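Local coordinates for protein sugar-binding transcriptional regulator, LacI family (Enterococcus faecalis, PDB 3CS3) that probably regulates transcription by binding DNA control regions in response to a small sugar-like effector, as LacI-family repressors do, at residues G20-E25 against G211-E216; Q108-F113 against A138-E143; A165-I170 against I190-Y195; A240-H245 against E250-E255. One frame throughout, in Å; residues are numbered along the deposited sequence.

The four contacts illustrate how chemistry follows location in a two-lobed protein of the periplasmic-binding-protein type. Contact 1 alone joins the two lobes; it is buried, and water carries much of it. Contacts 2 and 3 both belong to the lobe built on the parallel sheet 151-155, 121-125, 179-183 and 207-210, but they pack on its two opposite faces: contact 2 is buried and mostly aliphatic, whereas contact 3 runs from alanine and valine inside to a partly exposed tyrosine and a surface lysine. Contact 4 sits in the other lobe, its centre about 40 Å from that of contact 3, and relies on direct hydrogen bonds and a salt bridge at a partly exposed loop.

Contact 1 of 4, residues G20-E25 against G211-E216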
# COMPACT_ATOMS: atom_id res chain seq x y z
N GLY A 20 1.12 -3.93 -2.99
CA GLY A 20 0.57 -2.64 -2.57
C GLY A 20 0.53 -1.61 -3.68
O GLY A 20 -0.03 -0.52 -3.51
N SER A 21 1.13 -1.96 -4.81
CA SER A 21 1.09 -1.14 -6.01
C SER A 21 -0.24 -1.32 -6.75
O SER A 21 -0.61 -0.51 -7.60
CB SER A 21 2.28 -1.48 -6.92
OG SER A 21 1.92 -2.38 -7.96
N PHE A 22 -0.97 -2.39 -6.42
CA PHE A 22 -2.31 -2.59 -6.96
C PHE A 22 -3.39 -2.85 -5.91
O PHE A 22 -4.59 -2.84 -6.24
CB PHE A 22 -2.34 -3.66 -8.08
CG PHE A 22 -2.05 -5.06 -7.62
CD1 PHE A 22 -0.74 -5.55 -7.62
CD2 PHE A 22 -3.08 -5.91 -7.22
CE1 PHE A 22 -0.47 -6.85 -7.20
CE2 PHE A 22 -2.81 -7.21 -6.80
CZ PHE A 22 -1.50 -7.68 -6.80
N TYR A 23 -2.98 -3.07 -4.65
CA TYR A 23 -3.89 -3.45 -3.56
C TYR A 23 -4.97 -2.42 -3.29
O TYR A 23 -6.13 -2.78 -3.14
CB TYR A 23 -3.16 -3.76 -2.26
CG TYR A 23 -2.51 -5.12 -2.20
CD1 TYR A 23 -2.91 -6.15 -3.05
CD2 TYR A 23 -1.49 -5.38 -1.28
CE1 TYR A 23 -2.31 -7.41 -2.99
CE2 TYR A 23 -0.88 -6.63 -1.23
CZ TYR A 23 -1.30 -7.64 -2.08
OH TYR A 23 -0.70 -8.88 -2.02
N GLY A 24 -4.58 -1.15 -3.24
CA GLY A 24 -5.49 -0.06 -2.92
C GLY A 24 -6.72 -0.03 -3.82
O GLY A 24 -7.84 0.12 -3.34
N GLU A 25 -6.50 -0.19 -5.12
CA GLU A 25 -7.59 -0.14 -6.09
C GLU A 25 -8.32 -1.48 -6.22
O GLU A 25 -9.49 -1.53 -6.61
CB GLU A 25 -7.10 0.41 -7.44
CG GLU A 25 -5.66 0.04 -7.82
CD GLU A 25 -4.60 1.02 -7.30
OE1 GLU A 25 -4.70 2.22 -7.61
OE2 GLU A 25 -3.67 0.57 -6.60
N GLY A 211 7.44 -4.10 -17.25
CA GLY A 211 6.86 -4.66 -16.04
C GLY A 211 5.47 -5.26 -16.25
O GLY A 211 5.11 -5.63 -17.37
N PHE A 212 4.70 -5.32 -15.17
CA PHE A 212 3.38 -5.95 -15.15
C PHE A 212 2.71 -5.37 -13.91
O PHE A 212 3.37 -5.24 -12.88
CB PHE A 212 3.55 -7.47 -14.98
CG PHE A 212 2.41 -8.31 -15.51
CD1 PHE A 212 2.61 -9.18 -16.59
CD2 PHE A 212 1.15 -8.28 -14.91
CE1 PHE A 212 1.56 -9.98 -17.08
CE2 PHE A 212 0.09 -9.08 -15.40
CZ PHE A 212 0.31 -9.93 -16.48
N ASP A 213 1.43 -5.01 -14.04
CA ASP A 213 0.54 -4.47 -12.96
C ASP A 213 0.03 -3.05 -13.18
O ASP A 213 -1.06 -2.73 -12.72
CB ASP A 213 1.10 -4.58 -11.53
CG ASP A 213 1.10 -6.00 -11.01
OD1 ASP A 213 0.46 -6.87 -11.63
OD2 ASP A 213 1.77 -6.25 -9.98
N ASN A 214 0.82 -2.22 -13.86
CA ASN A 214 0.49 -0.81 -14.10
C ASN A 214 0.30 -0.01 -12.80
O ASN A 214 -0.73 0.60 -12.56
CB ASN A 214 -0.72 -0.68 -15.04
CG ASN A 214 -0.98 0.74 -15.51
OD1 ASN A 214 -0.05 1.52 -15.73
ND2 ASN A 214 -2.25 1.08 -15.66
N SER A 215 1.33 -0.05 -11.95
CA SER A 215 1.35 0.73 -10.73
C SER A 215 1.37 2.21 -11.10
O SER A 215 1.92 2.58 -12.14
CB SER A 215 2.58 0.38 -9.89
OG SER A 215 3.79 0.77 -10.51
N GLU A 216 0.77 3.04 -10.26
CA GLU A 216 0.74 4.48 -10.55
C GLU A 216 2.11 5.13 -10.38
O GLU A 216 2.39 6.12 -11.05
CB GLU A 216 -0.37 5.22 -9.79
CG GLU A 216 -0.25 5.25 -8.27
CD GLU A 216 -1.39 6.04 -7.62
OE1 GLU A 216 -1.74 5.72 -6.46
OE2 GLU A 216 -1.92 6.97 -8.26
O HOH W 1 -0.09 1.86 -7.79
O HOH W 2 3.49 -4.38 -9.07
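Asp-213 OD2 accepts a hydrogen bond from a water 2.7 Å away, and the same water accepts one from Ser-21 OG at 2.8 Å; this water bridges the two segments, which share no direct hydrogen bond. The same carboxylate oxygen also approaches the Phe-22 ring, lying 3.5 Å from CD1 with the ring and carboxylate planes 60° apart. Its partner OD1 points elsewhere, to Tyr-230 OH and a bound glycerol. Here the two lobes of a periplasmic-binding-protein fold face each other: 20-25 leads into helix 23-35 of one, and 211-216 follows strand 207-210 of the other. The glycerol is consistent with the effector cleft that lies between the lobes in LacI relatives. Beside the water, Ser-21 OG rests 3.4 Å from Ser-215 CB, and the CB atoms of the two serines meet at 3.5 Å. Ser-215 turns its own hydroxyl between backbone N and carbonyl carbon (chi1 67°), from where it caps the following helix at Gly-218 N. Glu-25 OE1 and Glu-216 OE1 come no nearer than 4.7 Å, and Glu-216 OE2 instead forms a salt bridge with Lys-194 of the second subunit.

Contact 2 of 4, residues Q108-F113 against A138-E143; sequences QAIEQF and AVSTRE
Ile-110, which reaches across to Ser-140 and Glu-143, also sets its CA at the edge of the Phe-113 ring, in the ring plane. That ring also meets the Phe-267 ring, planes about 60° apart. Across the contact the two branches of Ile-110 divide the work. CD1, at the end of the longer branch, lies against Ser-140 CB at 3.9 Å, with Ser-140 OG 4.0 Å from the same methyl. The shorter branch, CG2, presses on Glu-143 CB at 3.6 Å. Helices 102-115 and 131-146 thus lie side by side on one face of the parallel sheet in this Rossmann-like lobe, with strand 121-125 linking them in sequence; Ile-110 and Ser-140 both rest on Leu-123 and Phe-182 below. Serine is small enough for the backbones to come near, and the CA atoms of Ile-110 and Ser-140 are 6.1 Å apart. Ser-140 OG lies beside its own backbone N (chi1 -61°) and bonds to Arg-136 O, which satisfies the buried hydroxyl within its helix. Glu-143 offers the isoleucine the aliphatic base of its chain, then bends at chi2 (-67°) and sends OE2 to Arg-146 NH1, with Arg-142 NE making a long salt bridge to the same oxygen at 3.6 Å.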
# COMPACT_ATOMS: atom_id res chain seq x y z
N GLN A 108 1.87 -10.47 -24.58
CA GLN A 108 1.92 -9.08 -25.02
C GLN A 108 3.23 -8.37 -24.66
O GLN A 108 3.70 -7.52 -25.41
CB GLN A 108 0.71 -8.31 -24.48
CG GLN A 108 -0.57 -8.56 -25.27
CD GLN A 108 -1.81 -8.02 -24.58
OE1 GLN A 108 -2.47 -7.11 -25.09
NE2 GLN A 108 -2.13 -8.57 -23.41
N ALA A 109 3.82 -8.74 -23.52
CA ALA A 109 5.10 -8.16 -23.11
C ALA A 109 6.26 -8.74 -23.89
O ALA A 109 7.13 -8.01 -24.36
CB ALA A 109 5.33 -8.37 -21.64
N ILE A 110 6.25 -10.06 -24.05
CA ILE A 110 7.35 -10.76 -24.68
C ILE A 110 7.37 -10.55 -26.22
O ILE A 110 8.42 -10.69 -26.86
CB ILE A 110 7.37 -12.25 -24.26
CG1 ILE A 110 8.80 -12.73 -24.01
CG2 ILE A 110 6.61 -13.13 -25.23
CD1 ILE A 110 9.34 -12.33 -22.65
N GLU A 111 6.22 -10.18 -26.77
CA GLU A 111 6.05 -9.80 -28.17
C GLU A 111 6.84 -8.54 -28.48
O GLU A 111 7.31 -8.37 -29.61
CB GLU A 111 4.58 -9.53 -28.44
CG GLU A 111 4.13 -9.65 -29.87
CD GLU A 111 2.62 -9.56 -30.00
OE1 GLU A 111 2.05 -8.48 -29.74
OE2 GLU A 111 1.99 -10.59 -30.36
N GLN A 112 6.96 -7.66 -27.49
CA GLN A 112 7.67 -6.40 -27.66
C GLN A 112 9.17 -6.61 -27.74
O GLN A 112 9.86 -5.87 -28.45
CB GLN A 112 7.34 -5.45 -26.51
CG GLN A 112 5.86 -5.16 -26.32
CD GLN A 112 5.29 -4.35 -27.46
OE1 GLN A 112 5.89 -3.36 -27.89
NE2 GLN A 112 4.13 -4.76 -27.96
N PHE A 113 9.67 -7.61 -27.01
CA PHE A 113 11.09 -7.97 -27.08
C PHE A 113 11.43 -8.60 -28.43
O PHE A 113 12.47 -8.31 -29.00
CB PHE A 113 11.50 -8.90 -25.94
CG PHE A 113 11.39 -8.27 -24.57
CD1 PHE A 113 12.45 -7.55 -24.03
CD2 PHE A 113 10.22 -8.43 -23.81
CE1 PHE A 113 12.34 -6.98 -22.76
CE2 PHE A 113 10.10 -7.86 -22.56
CZ PHE A 113 11.17 -7.13 -22.02
N ALA A 138 5.90 -19.86 -18.31
CA ALA A 138 5.59 -20.89 -19.32
C ALA A 138 5.34 -20.30 -20.70
O ALA A 138 5.67 -20.90 -21.71
CB ALA A 138 4.40 -21.73 -18.88
N VAL A 139 4.75 -19.11 -20.72
CA VAL A 139 4.41 -18.44 -21.96
C VAL A 139 5.60 -17.62 -22.50
O VAL A 139 5.83 -17.59 -23.72
CB VAL A 139 3.11 -17.61 -21.78
CG1 VAL A 139 3.08 -16.37 -22.66
CG2 VAL A 139 1.92 -18.49 -22.07
N SER A 140 6.35 -17.00 -21.59
CA SER A 140 7.53 -16.21 -21.94
C SER A 140 8.61 -17.08 -22.58
O SER A 140 9.09 -16.75 -23.66
CB SER A 140 8.11 -15.51 -20.71
OG SER A 140 7.18 -14.63 -20.14
N THR A 141 8.97 -18.17 -21.91
CA THR A 141 9.99 -19.11 -22.38
C THR A 141 9.60 -19.79 -23.70
O THR A 141 10.44 -19.93 -24.58
CB THR A 141 10.31 -20.19 -21.33
OG1 THR A 141 9.12 -20.91 -20.99
CG2 THR A 141 10.89 -19.56 -20.07
N ARG A 142 8.33 -20.17 -23.84
CA ARG A 142 7.80 -20.75 -25.08
C ARG A 142 7.95 -19.82 -26.29
O ARG A 142 8.41 -20.25 -27.35
CB ARG A 142 6.33 -21.16 -24.91
CG ARG A 142 5.62 -21.61 -26.19
CD ARG A 142 4.12 -21.84 -25.97
NE ARG A 142 3.35 -20.60 -25.91
CZ ARG A 142 2.05 -20.53 -25.61
NH1 ARG A 142 1.44 -19.35 -25.58
NH2 ARG A 142 1.35 -21.63 -25.34
N GLU A 143 7.58 -18.55 -26.11
CA GLU A 143 7.67 -17.58 -27.21
C GLU A 143 9.10 -17.16 -27.53
O GLU A 143 9.42 -16.88 -28.68
CB GLU A 143 6.81 -16.35 -26.93
CG GLU A 143 5.30 -16.61 -26.89
CD GLU A 143 4.72 -16.99 -28.25
OE1 GLU A 143 5.12 -16.39 -29.27
OE2 GLU A 143 3.85 -17.88 -28.28

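Contact 3 of 4, residues A165-I170 against I190-Y195; sequences AAAKKI and IGVYKY
Tyr-195 starts its path across the contact at CB, 3.8 Å from Ala-167 CB. The two helices it spans, 160-170 and 186-196, pack on the same face of the parallel sheet of an alternating alpha/beta lobe, with strand 179-183 between them in sequence. Their short segments cross at -55°, the axes 8.2 Å apart, and Ala-167, whose methyl takes little space, lies where the backbones come nearest, its CA 5.3 Å from that of Val-192. Beyond CB, the tyrosine's CG stands opposite the backbone N (chi1 -174°), which carries the ring out over helix 160-170. CD1 and CE1 then pass the carbonyl of Ala-167, with CE1 3.7 Å from its oxygen. One face of the ring covers Lys-168 CA, set somewhat toward the rim, in a CH-pi contact, the carbon 3.9 Å from the ring centroid and 17° off the normal. On the other flank CE2 meets Lys-168 CG at 3.6 Å, the lysine chain crossing the tyrosine at about a right angle before its amino end departs. Tyr-164 meets the same ring edge-to-face. Deeper in, Val-192 and Ala-166 both touch Leu-124 of the sheet, and Val-192 CG1 approaches Ala-167 CB at 4.1 Å. At the tip of Tyr-195, the hydroxyl OH lies 3.6 Å from Lys-168 CG.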
# COMPACT_ATOMS: atom_id res chain seq x y z
N ALA A 165 18.14 -6.39 -5.70
CA ALA A 165 19.15 -7.45 -5.64
C ALA A 165 19.41 -8.09 -7.00
O ALA A 165 20.55 -8.42 -7.33
CB ALA A 165 18.73 -8.50 -4.61
N ALA A 166 18.34 -8.28 -7.78
CA ALA A 166 18.44 -8.80 -9.15
C ALA A 166 19.26 -7.90 -10.05
O ALA A 166 20.13 -8.38 -10.76
CB ALA A 166 17.07 -9.01 -9.74
N ALA A 167 18.98 -6.60 -10.00
CA ALA A 167 19.71 -5.60 -10.79
C ALA A 167 21.21 -5.55 -10.44
O ALA A 167 22.04 -5.32 -11.31
CB ALA A 167 19.08 -4.23 -10.64
N LYS A 168 21.52 -5.77 -9.16
CA LYS A 168 22.91 -5.84 -8.70
C LYS A 168 23.60 -7.09 -9.24
O LYS A 168 24.77 -7.04 -9.61
CB LYS A 168 22.97 -5.82 -7.16
CG LYS A 168 24.37 -5.52 -6.59
CD LYS A 168 24.36 -5.34 -5.08
CE LYS A 168 24.53 -6.67 -4.35
NZ LYS A 168 24.87 -6.48 -2.91
N LYS A 169 22.86 -8.20 -9.30
CA LYS A 169 23.36 -9.46 -9.84
C LYS A 169 23.52 -9.39 -11.36
O LYS A 169 24.52 -9.87 -11.90
CB LYS A 169 22.43 -10.61 -9.44
CG LYS A 169 22.93 -12.01 -9.82
CD LYS A 169 22.40 -13.11 -8.90
CE LYS A 169 20.99 -13.58 -9.27
NZ LYS A 169 19.91 -12.79 -8.60
N ILE A 170 22.56 -8.77 -12.04
CA ILE A 170 22.57 -8.60 -13.50
C ILE A 170 23.74 -7.75 -13.97
O ILE A 170 24.49 -8.15 -14.86
CB ILE A 170 21.24 -7.97 -14.01
CG1 ILE A 170 20.09 -8.96 -13.87
CG2 ILE A 170 21.36 -7.55 -15.47
CD1 ILE A 170 18.71 -8.32 -13.98
N ILE A 190 10.60 -1.42 -10.26
CA ILE A 190 10.96 -0.21 -9.49
C ILE A 190 12.25 -0.44 -8.70
O ILE A 190 13.10 0.46 -8.62
CB ILE A 190 9.79 0.28 -8.57
CG1 ILE A 190 8.60 0.77 -9.41
CG2 ILE A 190 10.26 1.38 -7.59
CD1 ILE A 190 8.90 1.91 -10.40
N GLY A 191 12.40 -1.64 -8.15
CA GLY A 191 13.67 -2.08 -7.54
C GLY A 191 14.85 -2.01 -8.49
O GLY A 191 15.95 -1.65 -8.08
N VAL A 192 14.62 -2.34 -9.76
CA VAL A 192 15.65 -2.21 -10.80
C VAL A 192 16.00 -0.74 -11.04
O VAL A 192 17.18 -0.40 -11.10
CB VAL A 192 15.26 -2.95 -12.12
CG1 VAL A 192 16.28 -2.72 -13.23
CG2 VAL A 192 15.10 -4.45 -11.87
N TYR A 193 14.98 0.12 -11.14
CA TYR A 193 15.16 1.58 -11.22
C TYR A 193 16.04 2.12 -10.09
O TYR A 193 16.94 2.92 -10.34
CB TYR A 193 13.82 2.31 -11.18
CG TYR A 193 13.13 2.50 -12.50
CD1 TYR A 193 12.52 1.43 -13.16
CD2 TYR A 193 13.04 3.76 -13.07
CE1 TYR A 193 11.87 1.61 -14.37
CE2 TYR A 193 12.39 3.96 -14.28
CZ TYR A 193 11.80 2.88 -14.92
OH TYR A 193 11.15 3.06 -16.12
N LYS A 194 15.77 1.67 -8.87
CA LYS A 194 16.53 2.07 -7.68
C LYS A 194 18.03 1.85 -7.82
O LYS A 194 18.81 2.77 -7.59
CB LYS A 194 16.01 1.35 -6.42
CG LYS A 194 15.24 2.24 -5.45
CD LYS A 194 13.77 2.41 -5.82
CE LYS A 194 13.07 3.31 -4.81
NZ LYS A 194 11.61 3.07 -4.72
N TYR A 195 18.43 0.63 -8.20
CA TYR A 195 19.84 0.30 -8.36
C TYR A 195 20.51 1.00 -9.53
O TYR A 195 21.67 1.40 -9.43
CB TYR A 195 20.04 -1.22 -8.47
CG TYR A 195 21.50 -1.63 -8.48
CD1 TYR A 195 22.16 -1.91 -9.69
CD2 TYR A 195 22.24 -1.71 -7.30
CE1 TYR A 195 23.50 -2.26 -9.71
CE2 TYR A 195 23.58 -2.06 -7.32
CZ TYR A 195 24.20 -2.34 -8.52
OH TYR A 195 25.53 -2.69 -8.54

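Contact 4 of 4, residues A240-H245 against E250-E255. With SO4 (sulfate ion), chain E.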
# COMPACT_ATOMS: atom_id res chain seq x y z
N ALA A 240 -15.71 -9.80 -5.48
CA ALA A 240 -16.78 -9.52 -4.51
C ALA A 240 -18.14 -10.10 -4.92
O ALA A 240 -18.84 -10.66 -4.09
CB ALA A 240 -16.89 -8.03 -4.27
N GLU A 241 -18.49 -9.98 -6.20
CA GLU A 241 -19.77 -10.51 -6.69
C GLU A 241 -19.75 -12.04 -6.74
O GLU A 241 -20.77 -12.69 -6.55
CB GLU A 241 -20.17 -9.90 -8.05
CG GLU A 241 -19.99 -10.80 -9.29
CD GLU A 241 -20.40 -10.13 -10.61
OE1 GLU A 241 -20.44 -8.88 -10.68
OE2 GLU A 241 -20.66 -10.87 -11.58
N LYS A 242 -18.56 -12.60 -6.97
CA LYS A 242 -18.38 -14.04 -7.04
C LYS A 242 -18.51 -14.70 -5.68
O LYS A 242 -19.03 -15.80 -5.59
CB LYS A 242 -17.02 -14.38 -7.64
CG LYS A 242 -17.03 -15.58 -8.56
CD LYS A 242 -16.81 -15.18 -10.01
CE LYS A 242 -17.99 -14.43 -10.61
NZ LYS A 242 -18.11 -14.64 -12.07
N ILE A 243 -18.01 -14.04 -4.64
CA ILE A 243 -18.08 -14.59 -3.28
C ILE A 243 -19.52 -14.54 -2.72
O ILE A 243 -19.95 -15.48 -2.05
CB ILE A 243 -16.99 -13.95 -2.31
CG1 ILE A 243 -16.89 -14.72 -1.00
CG2 ILE A 243 -17.23 -12.49 -2.02
CD1 ILE A 243 -16.00 -15.90 -1.09
N ILE A 244 -20.25 -13.48 -3.04
CA ILE A 244 -21.67 -13.38 -2.68
C ILE A 244 -22.47 -14.49 -3.36
O ILE A 244 -23.10 -15.29 -2.69
CB ILE A 244 -22.26 -11.99 -3.01
CG1 ILE A 244 -21.57 -10.88 -2.19
CG2 ILE A 244 -23.79 -11.97 -2.80
CD1 ILE A 244 -21.50 -11.11 -0.68
N HIS A 245 -22.40 -14.54 -4.69
CA HIS A 245 -23.11 -15.54 -5.50
C HIS A 245 -22.78 -16.96 -5.07
O HIS A 245 -23.67 -17.80 -4.98
CB HIS A 245 -22.82 -15.35 -6.99
CG HIS A 245 -23.57 -14.22 -7.63
ND1 HIS A 245 -23.67 -12.97 -7.05
CD2 HIS A 245 -24.25 -14.15 -8.80
CE1 HIS A 245 -24.39 -12.18 -7.83
NE2 HIS A 245 -24.75 -12.87 -8.90
N GLU A 250 -25.62 -19.77 -5.67
CA GLU A 250 -25.92 -19.41 -7.05
C GLU A 250 -24.82 -19.78 -8.05
O GLU A 250 -23.78 -20.32 -7.67
CB GLU A 250 -26.26 -17.91 -7.14
CG GLU A 250 -27.59 -17.55 -6.49
CD GLU A 250 -27.68 -16.09 -6.06
OE1 GLU A 250 -26.82 -15.28 -6.48
OE2 GLU A 250 -28.61 -15.76 -5.29
N ALA A 251 -25.08 -19.50 -9.32
CA ALA A 251 -24.12 -19.71 -10.39
C ALA A 251 -23.07 -18.60 -10.35
O ALA A 251 -23.36 -17.42 -10.57
CB ALA A 251 -24.81 -19.75 -11.75
N ALA A 252 -21.84 -19.01 -10.05
CA ALA A 252 -20.72 -18.10 -9.89
C ALA A 252 -19.52 -18.66 -10.64
O ALA A 252 -18.59 -19.16 -10.02
CB ALA A 252 -20.40 -17.94 -8.42
N GLU A 253 -19.55 -18.58 -11.97
CA GLU A 253 -18.50 -19.18 -12.80
C GLU A 253 -17.17 -18.46 -12.66
O GLU A 253 -17.13 -17.24 -12.55
CB GLU A 253 -18.93 -19.20 -14.27
CG GLU A 253 -20.03 -20.20 -14.59
CD GLU A 253 -20.58 -20.05 -16.00
OE1 GLU A 253 -21.39 -20.91 -16.41
OE2 GLU A 253 -20.22 -19.07 -16.69
N SER A 254 -16.08 -19.23 -12.67
CA SER A 254 -14.73 -18.69 -12.64
C SER A 254 -14.43 -17.85 -13.88
O SER A 254 -14.88 -18.17 -14.97
CB SER A 254 -13.70 -19.81 -12.50
OG SER A 254 -13.77 -20.41 -11.22
N GLU A 255 -13.70 -16.76 -13.68
CA GLU A 255 -13.48 -15.76 -14.72
C GLU A 255 -12.02 -15.32 -14.80
O GLU A 255 -11.24 -15.58 -13.88
CB GLU A 255 -14.36 -14.54 -14.48
CG GLU A 255 -15.79 -14.71 -14.95
CD GLU A 255 -16.59 -13.43 -14.90
OE1 GLU A 255 -16.12 -12.39 -15.42
OE2 GLU A 255 -17.71 -13.46 -14.35
S SO4 E . -21.09 -22.32 -11.14
O1 SO4 E . -19.71 -22.15 -11.57
O2 SO4 E . -21.30 -21.65 -9.86
O3 SO4 E . -21.99 -21.75 -12.14
O4 SO4 E . -21.37 -23.75 -10.99
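The return from helix 232-247 to strand 255-262 of the mixed sheet brings residues 250-255 back along the last turns of the helix, in the lobe that carries strand 10-15. Lys-242 is the main fastening. Its chain bends at chi2 and chi3 (-70° at the latter) so that NZ turns toward the loop, where it donates to Glu-253 O at 2.8 Å, in the carbonyl plane. The same nitrogen makes a salt bridge with Glu-255 OE2 at 2.6 Å, which it meets from above the carboxylate plane. Farther along the helix, the backbone NH of Glu-250 bonds to His-245 O at 2.9 Å, and Ala-252 wedges its methyl 3.8 Å from His-245 CB. The His-245 imidazole is hemmed in by oxygens of two kinds. Glu-250 OE1 sits 3.6 Å above one ring face, nearer the rim than the centre, with the carboxylate almost perpendicular (87°) to the ring; Ala-251 O lies in the ring plane at the edge, 3.8 Å from CD2. On the loop's other side a sulfate, probably from the crystallisation liquor, takes a nearly straight hydrogen bond (174°) from Ala-252 N to its O2 at 2.7 Å, and Arg-96 NH2 also binds it. Glu-250 OE1 has its strongest partner in Arg-248, which probably offsets part of the charge it brings to the histidine. For the buried lysine, a carboxylate and a carbonyl oxygen at close range would be expected to favour the protonated amine.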